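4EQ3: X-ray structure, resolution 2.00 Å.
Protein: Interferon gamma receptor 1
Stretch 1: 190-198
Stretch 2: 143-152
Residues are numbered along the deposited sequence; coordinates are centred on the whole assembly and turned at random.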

# COMPACT_ATOMS: atom_id res chain seq x y z
N VAL A 190 -15.68 -0.61 16.57
CA VAL A 190 -14.26 -0.90 16.49
C VAL A 190 -13.71 -0.53 15.12
O VAL A 190 -14.40 -0.67 14.09
CB VAL A 190 -13.99 -2.40 16.76
CG1 VAL A 190 -14.23 -3.22 15.51
CG2 VAL A 190 -12.58 -2.59 17.26
N SER A 191 -12.46 -0.05 15.13
CA SER A 191 -11.73 0.27 13.91
C SER A 191 -10.29 -0.20 14.06
O SER A 191 -9.83 -0.50 15.17
CB SER A 191 -11.74 1.77 13.66
OG SER A 191 -11.02 2.44 14.68
N ALA A 192 -9.56 -0.28 12.95
CA ALA A 192 -8.19 -0.76 13.01
C ALA A 192 -7.28 -0.07 12.00
O ALA A 192 -7.76 0.46 10.99
CB ALA A 192 -8.16 -2.28 12.79
N LYS A 193 -5.99 -0.08 12.25
CA LYS A 193 -4.97 0.40 11.33
C LYS A 193 -3.81 -0.58 11.20
O LYS A 193 -3.44 -1.18 12.13
CB LYS A 193 -4.35 1.70 11.84
CG LYS A 193 -5.11 2.90 11.76
CD LYS A 193 -4.18 4.05 11.98
CE LYS A 193 -4.26 4.59 13.29
NZ LYS A 193 -3.89 5.97 13.31
N GLY A 194 -3.22 -0.71 10.04
CA GLY A 194 -2.01 -1.50 9.89
C GLY A 194 -0.77 -0.74 10.33
O GLY A 194 -0.71 0.49 10.20
N HIS A 195 0.20 -1.47 10.87
CA HIS A 195 1.49 -0.91 11.28
C HIS A 195 2.60 -1.80 10.73
O HIS A 195 2.48 -3.03 10.75
CB HIS A 195 1.63 -0.88 12.81
CG HIS A 195 0.88 0.23 13.48
ND1 HIS A 195 -0.48 0.16 13.74
CD2 HIS A 195 1.29 1.42 13.97
CE1 HIS A 195 -0.86 1.27 14.35
NE2 HIS A 195 0.19 2.05 14.50
N PHE A 196 3.67 -1.20 10.22
CA PHE A 196 4.88 -1.95 9.90
C PHE A 196 6.06 -1.34 10.69
O PHE A 196 6.26 -0.12 10.67
CB PHE A 196 5.18 -1.93 8.40
CG PHE A 196 4.27 -2.83 7.56
CD1 PHE A 196 3.16 -2.30 6.92
CD2 PHE A 196 4.56 -4.17 7.40
CE1 PHE A 196 2.32 -3.12 6.15
CE2 PHE A 196 3.73 -5.00 6.63
CZ PHE A 196 2.61 -4.47 6.01
N PHE A 197 6.81 -2.18 11.40
CA PHE A 197 7.92 -1.71 12.23
C PHE A 197 7.43 -0.71 13.27
O PHE A 197 7.97 0.39 13.38
CB PHE A 197 8.99 -1.03 11.38
CG PHE A 197 9.53 -1.89 10.28
CD1 PHE A 197 10.55 -2.78 10.53
CD2 PHE A 197 9.03 -1.79 9.00
CE1 PHE A 197 11.05 -3.58 9.52
CE2 PHE A 197 9.54 -2.59 7.98
CZ PHE A 197 10.55 -3.48 8.25
N ASP A 198 6.43 -1.11 14.04
CA ASP A 198 5.77 -0.23 15.01
C ASP A 198 5.17 0.98 14.31
O ASP A 198 4.01 0.94 13.87
CB ASP A 198 6.73 0.20 16.12
CG ASP A 198 7.26 -0.97 16.92
OD1 ASP A 198 6.48 -1.92 17.16
OD2 ASP A 198 8.46 -0.95 17.31
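Stretch 2 143-152: EIYSELSYSV

Stretch 2 lies alongside stretch 1 as its antiparallel neighbour in a sheet. It enters helical at Glu-143 to Tyr-145. A type I turn from Tyr-145 to Leu-148 then brings the chain round, with Leu-148 N hydrogen-bonded to Tyr-145 O at 2.9 Å. From Leu-148 to Val-152 the backbone is extended and runs against strand 190-196. The two N-to-C directions make an angle of 149°, and the strand axes approach to 4.5 Å.

The register is regular. Ala-192 faces Val-152, Lys-193 faces Ser-151, Gly-194 faces Tyr-150, His-195 faces Ser-149 and Phe-196 faces Leu-148. CA-CA distances alternate between narrow and wide, as is usual in antiparallel pairing: Gly-194 CA to Tyr-150 CA is 4.5 Å, while Lys-193 CA to Ser-151 CA is 5.4 Å.

The wide pairs carry the hydrogen bonds. Lys-193 N donates to Ser-151 O at 3.0 Å, and Ser-151 N returns to Lys-193 O at 3.0 Å. His-195 N donates to Ser-149 O at 2.6 Å, and Ser-149 N to His-195 O at 2.8 Å. A further contact, Phe-197 N to Glu-147 O at 3.1 Å, extends the ladder by one bond, beyond Phe-196 and ahead of Leu-148. At the narrow pairs the CA atoms lean on carbonyls instead, as with Ala-192 CA and Ser-151 O at 3.2 Å.

One face of the sheet is apolar and buried. Its main hollow is at Gly-194, where the absence of a side chain leaves room for the ring of Tyr-150. Tyr-150 CD2 lies 3.5 Å from Gly-194 CA, and a CB on Gly-194 would be tight against this ring. Next along this face, Phe-196 is the main bump of stretch 1. Leu-148 CD1 covers one face of its ring, 3.5 Å from Phe-196 CZ. The ring also reaches the helical part of stretch 2. Phe-196 CD2 is 3.7 Å from Ile-144 CG2. At the ring edge, Phe-196 CE2 is 4.2 Å from Tyr-145 CD1. At the other end of the pairing, Val-152 packs against Ala-192, with Val-152 CG2 to Ala-192 CB at 4.1 Å. It also meets Val-190, where Val-152 CG1 and Val-190 CG2 are 3.2 Å apart, tighter than usual for two methyl groups.

The opposite face carries Lys-193, His-195, Ser-149 and Ser-151. Ser-149 and Ser-151 lie along His-195, and Ser-149 OG comes within 3.2 Å of His-195 CB. Ser-151 OG is 3.7 Å from Lys-193 CB, but the end of the lysine leads away.

Beyond the strand, Phe-197 folds over the turn. Its ring lies against Glu-147, whose CB sits over one ring face, 3.9 Å from the centroid of the Phe-197 ring. At the ring edge, Phe-197 CZ is 4.1 Å from Ile-144 CD1. Water 1 fills a polar gap nearby. It donates to Glu-147 O at 2.9 Å, accepts from Asp-198 N at 3.1 Å and hydrogen-bonds with Ser-149 OG at 2.6 Å. The contact buries 757 Å², both sides summed.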

# COMPACT_ATOMS: atom_id res chain seq x y z
N GLU A 143 10.28 -10.65 5.14
CA GLU A 143 10.95 -9.83 6.13
C GLU A 143 10.04 -8.69 6.59
O GLU A 143 10.00 -8.34 7.77
CB GLU A 143 12.24 -9.27 5.52
CG GLU A 143 12.90 -8.21 6.32
CD GLU A 143 14.31 -7.90 5.82
OE1 GLU A 143 14.57 -8.03 4.60
OE2 GLU A 143 15.15 -7.54 6.66
N ILE A 144 9.31 -8.13 5.64
CA ILE A 144 8.42 -7.00 5.91
C ILE A 144 7.19 -7.45 6.70
O ILE A 144 6.81 -6.80 7.68
CB ILE A 144 7.99 -6.31 4.60
CG1 ILE A 144 9.22 -5.93 3.76
CG2 ILE A 144 7.07 -5.12 4.87
CD1 ILE A 144 10.37 -5.33 4.55
N TYR A 145 6.58 -8.55 6.28
CA TYR A 145 5.40 -9.10 6.95
C TYR A 145 5.71 -9.52 8.38
O TYR A 145 4.87 -9.43 9.26
CB TYR A 145 4.81 -10.30 6.19
CG TYR A 145 4.14 -9.92 4.88
CD1 TYR A 145 3.43 -8.74 4.76
CD2 TYR A 145 4.22 -10.76 3.78
CE1 TYR A 145 2.81 -8.40 3.57
CE2 TYR A 145 3.60 -10.43 2.58
CZ TYR A 145 2.90 -9.25 2.48
OH TYR A 145 2.30 -8.91 1.30
N SER A 146 6.93 -9.99 8.60
CA SER A 146 7.34 -10.34 9.96
C SER A 146 7.22 -9.14 10.91
O SER A 146 7.28 -9.30 12.14
CB SER A 146 8.76 -10.92 9.97
OG SER A 146 9.73 -9.89 9.94
N GLU A 147 7.04 -7.94 10.34
CA GLU A 147 6.93 -6.72 11.14
C GLU A 147 5.54 -6.08 11.04
O GLU A 147 5.34 -4.93 11.43
CB GLU A 147 7.99 -5.70 10.72
CG GLU A 147 9.44 -6.18 10.89
CD GLU A 147 9.87 -6.26 12.34
OE1 GLU A 147 9.18 -5.70 13.21
OE2 GLU A 147 10.92 -6.88 12.61
N LEU A 148 4.58 -6.82 10.52
CA LEU A 148 3.22 -6.31 10.39
C LEU A 148 2.45 -6.44 11.70
O LEU A 148 2.41 -7.51 12.29
CB LEU A 148 2.46 -7.06 9.30
CG LEU A 148 0.96 -6.74 9.20
CD1 LEU A 148 0.71 -5.28 8.83
CD2 LEU A 148 0.30 -7.68 8.20
N SER A 149 1.83 -5.35 12.14
CA SER A 149 0.90 -5.42 13.26
C SER A 149 -0.34 -4.58 12.96
O SER A 149 -0.34 -3.76 12.05
CB SER A 149 1.57 -4.95 14.56
OG SER A 149 1.96 -3.58 14.49
N TYR A 150 -1.40 -4.79 13.72
CA TYR A 150 -2.57 -3.96 13.60
C TYR A 150 -2.89 -3.39 14.96
O TYR A 150 -2.76 -4.09 15.97
CB TYR A 150 -3.77 -4.76 13.06
CG TYR A 150 -3.63 -5.14 11.60
CD1 TYR A 150 -3.09 -6.37 11.24
CD2 TYR A 150 -4.03 -4.27 10.59
CE1 TYR A 150 -2.96 -6.73 9.90
CE2 TYR A 150 -3.90 -4.62 9.26
CZ TYR A 150 -3.36 -5.85 8.92
OH TYR A 150 -3.22 -6.19 7.60
N SER A 151 -3.27 -2.12 14.99
CA SER A 151 -3.76 -1.52 16.21
C SER A 151 -5.27 -1.45 16.07
O SER A 151 -5.78 -1.11 15.01
CB SER A 151 -3.19 -0.11 16.41
OG SER A 151 -3.49 0.69 15.28
N VAL A 152 -5.98 -1.77 17.15
CA VAL A 152 -7.43 -1.82 17.13
C VAL A 152 -7.98 -0.94 18.23
O VAL A 152 -7.58 -1.05 19.39
CB VAL A 152 -7.92 -3.25 17.34
CG1 VAL A 152 -9.43 -3.31 17.28
CG2 VAL A 152 -7.31 -4.16 16.29
O HOH W 1 4.31 -3.24 13.51